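PDB 6ZP9: PrimPol AEP domain (PP-N190) from Cyanophage S-2L, which probably serves as the archaeo-eukaryotic primase-like (AEP) catalytic domain of a phage primase-polymerase, building new DNA strands on a template. Local coordinates for residues P12-R16 against V58-T63; T33-A37 against A48-L53; Q18-L23 against R163-C167; R111-R117 against A176-T182. All coordinates share one frame; numbering follows the deposited sequence.

Overall arrangement
From the N terminus, residues 12-16 close a first loop by meeting helix 55-64 in interaction 1. Inside that loop sits interaction 2, the hairpin of strands 34-38 and 49-52, whose second strand leads directly into helix 55-64. Helix 16-25 opens a far longer loop, closed at 163-167 in interaction 3; it encloses interaction 2 and crosses interaction 1. Strand 114-117 opens the last loop, closed by strand 177-179 in interaction 4. It comes after interaction 1 in series but crosses interaction 3, touching it through Gln18 and Ile178. Interactions 2 and 4 belong to separate four-stranded sheets, their centres about 22 Å apart, with interaction 3 between them in contact with both.

Interaction 1. Residues P12-R16 against V58-T63; sequences PAFDR and VQDAVT
Gln59 and Phe14 cross at about a right angle, the amide of one near the ring of the other without stacking on it: the two planes are 54° apart. What draws the glutamine across is the backbone beside the ring. Its chain leaves the helix with CG anti to the backbone N, then bends at chi2 (72°), and this bend carries the amide over to the loop. There Gln59 OE1 accepts the N-H of Ala13 at 2.8 Å from Ala13 N, nearly straight and directed at a lone pair in the carbonyl plane. The same oxygen rests on Pro12 CA at 3.4 Å.

Phe14 turns its ring to the start of the segment 58-63. Val58 covers one face, its CB 4.1 Å above the plane and displaced toward the rim, while its CG1 branch comes to 3.7 Å from Phe14 CD2. Gln59 CB meets the ring differently, at the edge and in its plane. One turn further along, the methyl of Ala13 fits between Val62 and Thr63. Ala13 CB lies 3.7 Å from Val62 CG1, and it is equally close to the Thr63 methyl.

Beyond the ring, the chain runs through Asp15, the N-cap of helix 16-25, whose OD1 makes weak bonds to the backbone N of Asp17 and Gln18. Ala13 and Phe14 cover one side of helix 55-64, while Ala61 packs on Tyr35 and Ala37 of strand 34-38 and on Trp49 of strand 49-52.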
# COMPACT_ATOMS: atom_id res chain seq x y z
N PRO A 12 -21.51 7.32 -6.67
CA PRO A 12 -20.44 6.61 -5.95
C PRO A 12 -19.61 7.53 -5.05
O PRO A 12 -19.24 8.65 -5.43
CB PRO A 12 -19.59 6.02 -7.08
CG PRO A 12 -19.79 6.96 -8.22
CD PRO A 12 -21.21 7.45 -8.11
N ALA A 13 -19.32 7.04 -3.85
CA ALA A 13 -18.53 7.77 -2.86
C ALA A 13 -17.03 7.58 -3.04
O ALA A 13 -16.25 8.12 -2.25
CB ALA A 13 -18.95 7.35 -1.45
N PHE A 14 -16.60 6.83 -4.06
CA PHE A 14 -15.20 6.53 -4.32
C PHE A 14 -14.98 6.55 -5.83
O PHE A 14 -15.93 6.49 -6.62
CB PHE A 14 -14.82 5.16 -3.75
CG PHE A 14 -15.67 4.04 -4.30
CD1 PHE A 14 -15.31 3.39 -5.47
CD2 PHE A 14 -16.84 3.67 -3.66
CE1 PHE A 14 -16.10 2.38 -5.99
CE2 PHE A 14 -17.63 2.66 -4.18
CZ PHE A 14 -17.26 2.01 -5.34
N ASP A 15 -13.71 6.59 -6.22
CA ASP A 15 -13.30 6.58 -7.63
C ASP A 15 -12.94 5.14 -8.03
O ASP A 15 -11.85 4.66 -7.75
CB ASP A 15 -12.12 7.54 -7.82
CG ASP A 15 -11.72 7.70 -9.27
OD1 ASP A 15 -12.03 6.80 -10.08
OD2 ASP A 15 -11.07 8.73 -9.59
N ARG A 16 -13.86 4.45 -8.71
CA ARG A 16 -13.63 3.04 -9.02
C ARG A 16 -12.44 2.84 -9.95
O ARG A 16 -11.80 1.79 -9.93
CB ARG A 16 -14.88 2.41 -9.63
CG ARG A 16 -15.12 2.82 -11.07
CD ARG A 16 -16.31 2.11 -11.69
NE ARG A 16 -16.22 0.65 -11.61
CZ ARG A 16 -15.69 -0.13 -12.55
NH1 ARG A 16 -15.67 -1.45 -12.37
NH2 ARG A 16 -15.18 0.40 -13.66
N VAL A 58 -17.26 -0.93 -0.19
CA VAL A 58 -16.53 0.34 -0.11
C VAL A 58 -17.51 1.51 -0.06
O VAL A 58 -17.34 2.44 0.74
CB VAL A 58 -15.54 0.48 -1.28
CG1 VAL A 58 -14.83 1.82 -1.20
CG2 VAL A 58 -14.54 -0.66 -1.24
N GLN A 59 -18.55 1.47 -0.89
CA GLN A 59 -19.57 2.51 -0.84
C GLN A 59 -20.11 2.71 0.57
O GLN A 59 -20.22 3.84 1.06
CB GLN A 59 -20.70 2.18 -1.81
CG GLN A 59 -21.84 3.19 -1.80
CD GLN A 59 -21.44 4.50 -2.46
OE1 GLN A 59 -20.47 4.57 -3.23
NE2 GLN A 59 -22.18 5.55 -2.16
N ASP A 60 -20.42 1.60 1.25
CA ASP A 60 -20.98 1.64 2.60
C ASP A 60 -19.96 2.14 3.62
O ASP A 60 -20.29 2.96 4.49
CB ASP A 60 -21.49 0.26 2.99
CG ASP A 60 -22.39 0.28 4.20
OD1 ASP A 60 -22.98 1.35 4.49
OD2 ASP A 60 -22.53 -0.77 4.88
N ALA A 61 -18.72 1.65 3.54
CA ALA A 61 -17.71 2.08 4.50
C ALA A 61 -17.37 3.56 4.35
O ALA A 61 -17.24 4.28 5.35
CB ALA A 61 -16.45 1.22 4.35
N VAL A 62 -17.22 4.04 3.11
CA VAL A 62 -16.84 5.43 2.90
C VAL A 62 -17.94 6.38 3.37
O VAL A 62 -17.67 7.35 4.09
CB VAL A 62 -16.48 5.68 1.43
CG1 VAL A 62 -16.33 7.18 1.17
CG2 VAL A 62 -15.20 4.92 1.05
N THR A 63 -19.19 6.11 2.99
CA THR A 63 -20.26 7.01 3.43
C THR A 63 -20.46 6.95 4.94
O THR A 63 -20.87 7.95 5.54
CB THR A 63 -21.57 6.68 2.72
OG1 THR A 63 -21.97 5.35 3.05
CG2 THR A 63 -21.42 6.79 1.22

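Interaction 2. Residues T33-A37 against A48-L53; sequences TRYRA and AWTTPL
Arg34 lays its guanidinium over the backbone of the opposite strand, where Thr51 C lies 3.7 Å from the plane of the group, opposite its centre. The chain folds back to get there, bending at both chi2 and chi3. At the edge, in plane, sits a water that accepts from Arg34 NH2 and donates to Thr50 O; NH2 also forms a salt bridge with Asp77. The second guanidinium, that of Arg36, is covered on one face by Ala48 CB, centred 3.5 Å above it. The Tyr35 ring meets Thr51 CG2 at its edge, 3.8 Å from Tyr35 CD2, while Leu53 CD1 approaches obliquely. Tyr35 OH is hydrogen-bonded to Ser68 OG on the next strand, 67-71.

Between the two faces, the backbones pair antiparallel. Tyr35 and Thr51 exchange two hydrogen bonds, the shorter 2.8 Å from Tyr35 N to Thr51 O, and Ala37 and Trp49 exchange two more. A fifth, from Leu53 N to Thr33 O (3.1 Å), continues the pairing past Pro52, which sits opposite Arg34 at a non-hydrogen-bonded position. Arg36 and Thr50 share one face of the sheet; Tyr35, Ala37, Trp49 and Thr51 share the other, which helix 55-64 covers.

This is a beta hairpin with a long connection, and strand 49-52 forms the edge of a four-stranded antiparallel sheet in the order 49-52, 34-38, 67-71, 161-163.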
# COMPACT_ATOMS: atom_id res chain seq x y z
N THR A 33 -8.93 -9.97 -3.27
CA THR A 33 -8.36 -8.82 -2.57
C THR A 33 -9.13 -8.56 -1.28
O THR A 33 -10.36 -8.58 -1.26
CB THR A 33 -8.37 -7.59 -3.48
OG1 THR A 33 -7.47 -7.81 -4.57
CG2 THR A 33 -7.94 -6.34 -2.73
N ARG A 34 -8.39 -8.31 -0.20
CA ARG A 34 -8.97 -8.09 1.11
C ARG A 34 -9.03 -6.59 1.41
O ARG A 34 -8.04 -5.88 1.27
CB ARG A 34 -8.15 -8.81 2.19
CG ARG A 34 -8.10 -10.32 2.00
CD ARG A 34 -9.50 -10.91 2.08
NE ARG A 34 -10.08 -10.74 3.41
CZ ARG A 34 -11.29 -11.16 3.75
NH1 ARG A 34 -12.04 -11.78 2.85
NH2 ARG A 34 -11.74 -10.97 4.98
N TYR A 35 -10.21 -6.14 1.82
CA TYR A 35 -10.47 -4.76 2.20
C TYR A 35 -10.48 -4.63 3.71
O TYR A 35 -10.98 -5.51 4.42
CB TYR A 35 -11.82 -4.33 1.62
CG TYR A 35 -12.27 -2.92 1.91
CD1 TYR A 35 -11.54 -1.82 1.45
CD2 TYR A 35 -13.47 -2.67 2.59
CE1 TYR A 35 -11.97 -0.52 1.69
CE2 TYR A 35 -13.90 -1.37 2.84
CZ TYR A 35 -13.15 -0.30 2.38
OH TYR A 35 -13.57 1.00 2.60
N ARG A 36 -9.91 -3.54 4.21
CA ARG A 36 -9.99 -3.21 5.64
C ARG A 36 -10.47 -1.78 5.76
O ARG A 36 -9.86 -0.87 5.20
CB ARG A 36 -8.64 -3.39 6.36
CG ARG A 36 -8.79 -3.40 7.89
CD ARG A 36 -7.54 -3.89 8.62
NE ARG A 36 -7.40 -3.25 9.94
CZ ARG A 36 -7.65 -3.84 11.11
NH1 ARG A 36 -7.50 -3.15 12.23
NH2 ARG A 36 -8.03 -5.11 11.16
N ALA A 37 -11.59 -1.58 6.45
CA ALA A 37 -12.10 -0.25 6.73
C ALA A 37 -11.75 0.07 8.19
O ALA A 37 -12.11 -0.69 9.09
CB ALA A 37 -13.60 -0.18 6.48
N ALA A 48 -12.78 -2.32 13.18
CA ALA A 48 -12.46 -2.32 11.76
C ALA A 48 -13.27 -3.38 11.02
O ALA A 48 -13.61 -4.43 11.58
CB ALA A 48 -10.97 -2.57 11.54
N TRP A 49 -13.59 -3.11 9.76
CA TRP A 49 -14.19 -4.11 8.89
C TRP A 49 -13.09 -4.87 8.17
O TRP A 49 -12.14 -4.27 7.66
CB TRP A 49 -15.09 -3.49 7.83
CG TRP A 49 -16.21 -2.64 8.30
CD1 TRP A 49 -16.48 -2.24 9.58
CD2 TRP A 49 -17.23 -2.07 7.47
NE1 TRP A 49 -17.61 -1.45 9.60
CE2 TRP A 49 -18.09 -1.33 8.31
CE3 TRP A 49 -17.50 -2.11 6.10
CZ2 TRP A 49 -19.20 -0.65 7.83
CZ3 TRP A 49 -18.60 -1.43 5.61
CH2 TRP A 49 -19.43 -0.70 6.48
N THR A 50 -13.24 -6.19 8.09
CA THR A 50 -12.33 -7.03 7.32
C THR A 50 -13.20 -7.88 6.41
O THR A 50 -13.96 -8.73 6.88
CB THR A 50 -11.46 -7.89 8.22
OG1 THR A 50 -12.30 -8.57 9.15
CG2 THR A 50 -10.49 -7.03 9.00
N THR A 51 -13.08 -7.68 5.10
CA THR A 51 -14.11 -8.17 4.20
C THR A 51 -13.53 -8.21 2.79
O THR A 51 -12.52 -7.56 2.51
CB THR A 51 -15.35 -7.27 4.27
OG1 THR A 51 -16.45 -7.90 3.62
CG2 THR A 51 -15.06 -5.93 3.63
N PRO A 52 -14.13 -8.99 1.88
CA PRO A 52 -13.73 -8.91 0.47
C PRO A 52 -13.96 -7.51 -0.08
O PRO A 52 -14.88 -6.79 0.32
CB PRO A 52 -14.64 -9.93 -0.21
CG PRO A 52 -14.98 -10.93 0.88
CD PRO A 52 -15.06 -10.12 2.13
N LEU A 53 -13.09 -7.11 -1.01
CA LEU A 53 -13.21 -5.81 -1.65
C LEU A 53 -14.33 -5.87 -2.70
O LEU A 53 -14.22 -6.60 -3.68
CB LEU A 53 -11.90 -5.39 -2.30
CG LEU A 53 -11.93 -4.08 -3.09
CD1 LEU A 53 -12.06 -2.91 -2.14
CD2 LEU A 53 -10.68 -3.94 -3.96
O HOH W 1 -14.05 -11.88 6.74

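Interaction 3. Residues Q18-L23 against R163-C167; sequences QILLHL and RLAGC
His22 and Ala165 make the hydrogen bond of this contact. With CG anti to the backbone N (chi1 -159°), the imidazole leaves helix 16-25 edge-on to the loop, and its ND1 accepts the backbone N-H of Ala165. The bond is 3.0 Å from Ala165 N to His22 ND1 and almost straight at 171°, though the donor lies 16° out of the ring plane. Next to it, Arg163 O sits in that plane, 3.1 Å from His22 CE1. Two neighbouring backbone groups therefore line the edge of one ring, which would help fix its rotation.

Close packing against the backbone comes from Gln18 and Ile19. Gln18 CB lies 3.5 Å from Gly166 CA, and Ile19 CG1 presses to 3.2 Å from Ala165 O. The loop from Leu164 to Cys167 is a type II beta turn following strand 161-163, with Gly166 at its third position, where the backbone takes a positive phi. Gly166 CA comes directly against the Gln18 side chain there, so turn and helix meet closely. The polar end of Gln18 goes elsewhere: its OE1 accepts from Ile178 N in strand 177-179.

The apolar part centres on Ile19 CD1, which is 3.9 Å from Leu164 CD2 and equally far from Cys167 SG. The other Leu164 branch, CD1, lies 3.7 Å from His22 ND1, approaching the ring obliquely. Leu164 also packs on Ile70 of strand 67-71, while Ala165 and His22 both reach Leu116 of strand 114-117.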
# COMPACT_ATOMS: atom_id res chain seq x y z
N GLN A 18 -9.58 4.46 -9.88
CA GLN A 18 -8.36 4.46 -9.10
C GLN A 18 -8.23 3.17 -8.29
O GLN A 18 -7.12 2.63 -8.16
CB GLN A 18 -8.34 5.69 -8.20
CG GLN A 18 -7.91 6.93 -8.95
CD GLN A 18 -6.41 6.98 -9.18
OE1 GLN A 18 -5.63 6.99 -8.23
NE2 GLN A 18 -6.00 7.02 -10.45
N ILE A 19 -9.33 2.65 -7.75
CA ILE A 19 -9.28 1.38 -7.04
C ILE A 19 -8.77 0.27 -7.96
O ILE A 19 -7.85 -0.48 -7.61
CB ILE A 19 -10.66 1.02 -6.46
CG1 ILE A 19 -11.01 1.96 -5.30
CG2 ILE A 19 -10.68 -0.45 -6.00
CD1 ILE A 19 -12.31 1.58 -4.60
N LEU A 20 -9.36 0.15 -9.16
CA LEU A 20 -8.94 -0.91 -10.07
C LEU A 20 -7.50 -0.70 -10.53
O LEU A 20 -6.76 -1.67 -10.71
CB LEU A 20 -9.89 -0.99 -11.26
CG LEU A 20 -11.27 -1.53 -10.86
CD1 LEU A 20 -12.21 -1.49 -12.04
CD2 LEU A 20 -11.17 -2.95 -10.29
N LEU A 21 -7.08 0.56 -10.70
CA LEU A 21 -5.70 0.84 -11.07
C LEU A 21 -4.73 0.40 -9.98
O LEU A 21 -3.68 -0.17 -10.27
CB LEU A 21 -5.52 2.32 -11.39
CG LEU A 21 -4.08 2.74 -11.72
CD1 LEU A 21 -3.58 2.10 -13.01
CD2 LEU A 21 -3.96 4.26 -11.79
N HIS A 22 -5.07 0.68 -8.71
CA HIS A 22 -4.25 0.22 -7.60
C HIS A 22 -4.07 -1.30 -7.64
O HIS A 22 -2.95 -1.81 -7.53
CB HIS A 22 -4.90 0.65 -6.27
CG HIS A 22 -3.96 0.70 -5.11
ND1 HIS A 22 -4.27 1.34 -3.93
CD2 HIS A 22 -2.72 0.18 -4.94
CE1 HIS A 22 -3.26 1.22 -3.08
NE2 HIS A 22 -2.31 0.52 -3.67
N LEU A 23 -5.18 -2.03 -7.81
CA LEU A 23 -5.11 -3.49 -7.90
C LEU A 23 -4.32 -3.94 -9.12
O LEU A 23 -3.53 -4.89 -9.04
CB LEU A 23 -6.53 -4.07 -7.96
CG LEU A 23 -7.19 -4.50 -6.64
CD1 LEU A 23 -7.10 -3.39 -5.63
CD2 LEU A 23 -8.65 -4.84 -6.88
N ARG A 163 -3.22 2.25 2.44
CA ARG A 163 -4.30 3.11 1.96
C ARG A 163 -4.66 2.79 0.52
O ARG A 163 -3.78 2.65 -0.33
CB ARG A 163 -3.88 4.54 2.03
CG ARG A 163 -3.98 5.16 3.40
CD ARG A 163 -5.39 5.32 3.94
NE ARG A 163 -5.32 5.88 5.26
CZ ARG A 163 -5.59 7.13 5.54
NH1 ARG A 163 -5.43 7.55 6.75
NH2 ARG A 163 -6.02 7.91 4.64
N LEU A 164 -5.96 2.67 0.24
CA LEU A 164 -6.47 2.32 -1.08
C LEU A 164 -6.70 3.58 -1.92
O LEU A 164 -7.33 4.54 -1.46
CB LEU A 164 -7.76 1.52 -0.91
CG LEU A 164 -8.53 1.12 -2.16
CD1 LEU A 164 -7.69 0.19 -3.05
CD2 LEU A 164 -9.88 0.49 -1.79
N ALA A 165 -6.17 3.58 -3.15
CA ALA A 165 -6.38 4.70 -4.07
C ALA A 165 -7.85 4.86 -4.40
O ALA A 165 -8.61 3.89 -4.42
CB ALA A 165 -5.59 4.49 -5.37
N GLY A 166 -8.27 6.10 -4.64
CA GLY A 166 -9.63 6.37 -5.04
C GLY A 166 -10.63 6.51 -3.92
O GLY A 166 -11.83 6.71 -4.21
N CYS A 167 -10.21 6.40 -2.66
CA CYS A 167 -11.10 6.61 -1.52
C CYS A 167 -10.63 7.80 -0.71
O CYS A 167 -9.43 8.10 -0.68
CB CYS A 167 -11.16 5.38 -0.60
SG CYS A 167 -11.59 3.86 -1.47

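Interaction 4. Residues R111-R117 against A176-T182; sequences RPSFQLR and AQIFNAT
Phe179 lies between Gln115 and Arg117. Gln115 CB lies 3.6 Å above one ring face, near the rim, in a CH-pi contact. Over the opposite face lies the guanidinium of Arg117, stacked with planes 14° apart and its CZ 3.8 Å from the ring centroid, a cation-pi pairing in the conformer described here; Arg117 has a second, so the stack may not be permanent. Farther along the Gln115 side chain, OE1 accepts from Asn180 ND2 at 2.9 Å, in the asparagine's amide plane and nearly along the C=O axis.

Backbone pairing sets these groups in place. Strands 114-117 and 177-179 run antiparallel, with strand 177-179 at the edge of a four-stranded sheet. Two bonds join Gln115 to Phe179, two more join Arg117 to Gln177, and Thr182 N donates to Ser113 O (2.9 Å). Nearby, a water donates to both Pro112 O and Asn180 O. Where strand 114-117 begins, Ser113 and Phe114 both face Tyr126 of strand 123-129, a classic beta bulge.

On the other face, Leu116 CD1 meets Ile178 CG1 at 3.9 Å beneath helix 16-25. Further out, Gln115 NE2 bonds to His125 ND1 and Val101 O. Ser113 OG bonds to Glu184 O and Val128 N, its side chain about 8 Å from a bound calcium ion.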
# COMPACT_ATOMS: atom_id res chain seq x y z
N ARG A 111 13.87 3.71 -8.99
CA ARG A 111 12.64 4.47 -9.10
C ARG A 111 11.44 3.59 -8.76
O ARG A 111 11.36 2.45 -9.25
CB ARG A 111 12.49 5.04 -10.52
CG ARG A 111 11.24 5.86 -10.71
CD ARG A 111 11.19 6.44 -12.11
NE ARG A 111 12.37 7.25 -12.40
CZ ARG A 111 12.51 8.53 -12.07
NH1 ARG A 111 11.54 9.18 -11.42
NH2 ARG A 111 13.64 9.17 -12.37
N PRO A 112 10.51 4.05 -7.93
CA PRO A 112 9.34 3.23 -7.61
C PRO A 112 8.54 2.89 -8.86
O PRO A 112 8.50 3.66 -9.83
CB PRO A 112 8.54 4.11 -6.64
CG PRO A 112 9.57 5.03 -6.04
CD PRO A 112 10.54 5.31 -7.16
N SER A 113 7.91 1.71 -8.85
CA SER A 113 6.98 1.38 -9.92
C SER A 113 5.84 2.38 -9.99
O SER A 113 5.39 2.76 -11.07
CB SER A 113 6.43 -0.03 -9.72
OG SER A 113 7.47 -0.99 -9.75
N PHE A 114 5.32 2.79 -8.82
CA PHE A 114 4.34 3.87 -8.74
C PHE A 114 4.34 4.42 -7.32
O PHE A 114 4.93 3.85 -6.41
CB PHE A 114 2.93 3.41 -9.13
CG PHE A 114 2.28 2.45 -8.16
CD1 PHE A 114 2.53 1.10 -8.24
CD2 PHE A 114 1.37 2.90 -7.23
CE1 PHE A 114 1.91 0.21 -7.38
CE2 PHE A 114 0.74 2.02 -6.36
CZ PHE A 114 1.02 0.66 -6.44
N GLN A 115 3.70 5.57 -7.17
CA GLN A 115 3.59 6.24 -5.89
C GLN A 115 2.13 6.56 -5.64
O GLN A 115 1.29 6.50 -6.54
CB GLN A 115 4.46 7.52 -5.85
CG GLN A 115 5.94 7.20 -6.06
CD GLN A 115 6.81 8.43 -6.06
OE1 GLN A 115 6.76 9.25 -6.98
NE2 GLN A 115 7.65 8.56 -5.03
N LEU A 116 1.82 6.88 -4.38
CA LEU A 116 0.44 7.12 -4.00
C LEU A 116 0.38 8.31 -3.05
O LEU A 116 1.10 8.35 -2.05
CB LEU A 116 -0.18 5.88 -3.34
CG LEU A 116 -1.69 5.99 -3.11
CD1 LEU A 116 -2.38 4.71 -3.52
CD2 LEU A 116 -1.96 6.30 -1.65
N ARG A 117 -0.48 9.25 -3.39
CA ARG A 117 -0.76 10.38 -2.51
C ARG A 117 -1.96 10.00 -1.65
O ARG A 117 -3.03 9.70 -2.18
CB ARG A 117 -1.05 11.65 -3.37
CG ARG A 117 -0.89 12.99 -2.67
CD ARG A 117 0.02 13.93 -3.48
NE ARG A 117 -0.24 13.83 -4.92
CZ ARG A 117 0.67 14.05 -5.88
NH1 ARG A 117 0.32 13.93 -7.15
NH2 ARG A 117 1.91 14.40 -5.57
N ALA A 176 -7.39 9.69 -2.28
CA ALA A 176 -6.06 9.16 -2.55
C ALA A 176 -5.88 8.93 -4.05
O ALA A 176 -6.79 8.49 -4.75
CB ALA A 176 -5.84 7.86 -1.79
N GLN A 177 -4.68 9.23 -4.54
CA GLN A 177 -4.42 9.23 -5.98
C GLN A 177 -3.09 8.55 -6.29
O GLN A 177 -2.07 8.85 -5.66
CB GLN A 177 -4.40 10.66 -6.52
CG GLN A 177 -3.97 10.78 -7.96
CD GLN A 177 -5.12 10.64 -8.93
OE1 GLN A 177 -6.27 10.49 -8.52
NE2 GLN A 177 -4.82 10.68 -10.22
N ILE A 178 -3.11 7.65 -7.28
CA ILE A 178 -1.87 7.06 -7.79
C ILE A 178 -1.20 8.05 -8.73
O ILE A 178 -1.87 8.75 -9.50
CB ILE A 178 -2.17 5.73 -8.49
CG1 ILE A 178 -2.46 4.68 -7.42
CG2 ILE A 178 -1.00 5.29 -9.39
CD1 ILE A 178 -2.94 3.40 -7.95
N PHE A 179 0.13 8.15 -8.65
CA PHE A 179 0.85 9.04 -9.54
C PHE A 179 2.25 8.47 -9.78
O PHE A 179 2.72 7.57 -9.08
CB PHE A 179 0.89 10.47 -8.99
CG PHE A 179 1.76 10.64 -7.77
CD1 PHE A 179 1.32 10.22 -6.52
CD2 PHE A 179 3.02 11.23 -7.88
CE1 PHE A 179 2.13 10.38 -5.39
CE2 PHE A 179 3.83 11.40 -6.75
CZ PHE A 179 3.39 10.97 -5.50
N ASN A 180 2.91 8.99 -10.82
CA ASN A 180 4.26 8.58 -11.21
C ASN A 180 4.36 7.08 -11.49
O ASN A 180 5.39 6.45 -11.21
CB ASN A 180 5.29 9.01 -10.16
CG ASN A 180 5.61 10.49 -10.22
OD1 ASN A 180 5.33 11.16 -11.23
ND2 ASN A 180 6.22 11.01 -9.16
N ALA A 181 3.30 6.50 -12.06
CA ALA A 181 3.39 5.12 -12.51
C ALA A 181 4.32 5.02 -13.72
O ALA A 181 4.29 5.85 -14.62
CB ALA A 181 2.01 4.56 -12.85
N THR A 182 5.18 4.01 -13.71
CA THR A 182 6.15 3.83 -14.78
C THR A 182 5.93 2.56 -15.57
O THR A 182 6.47 2.44 -16.67
CB THR A 182 7.58 3.79 -14.22
OG1 THR A 182 7.75 2.60 -13.45
CG2 THR A 182 7.85 4.98 -13.32
O HOH W 2 7.62 6.30 -9.73
O HOH W 3 9.97 2.32 -12.14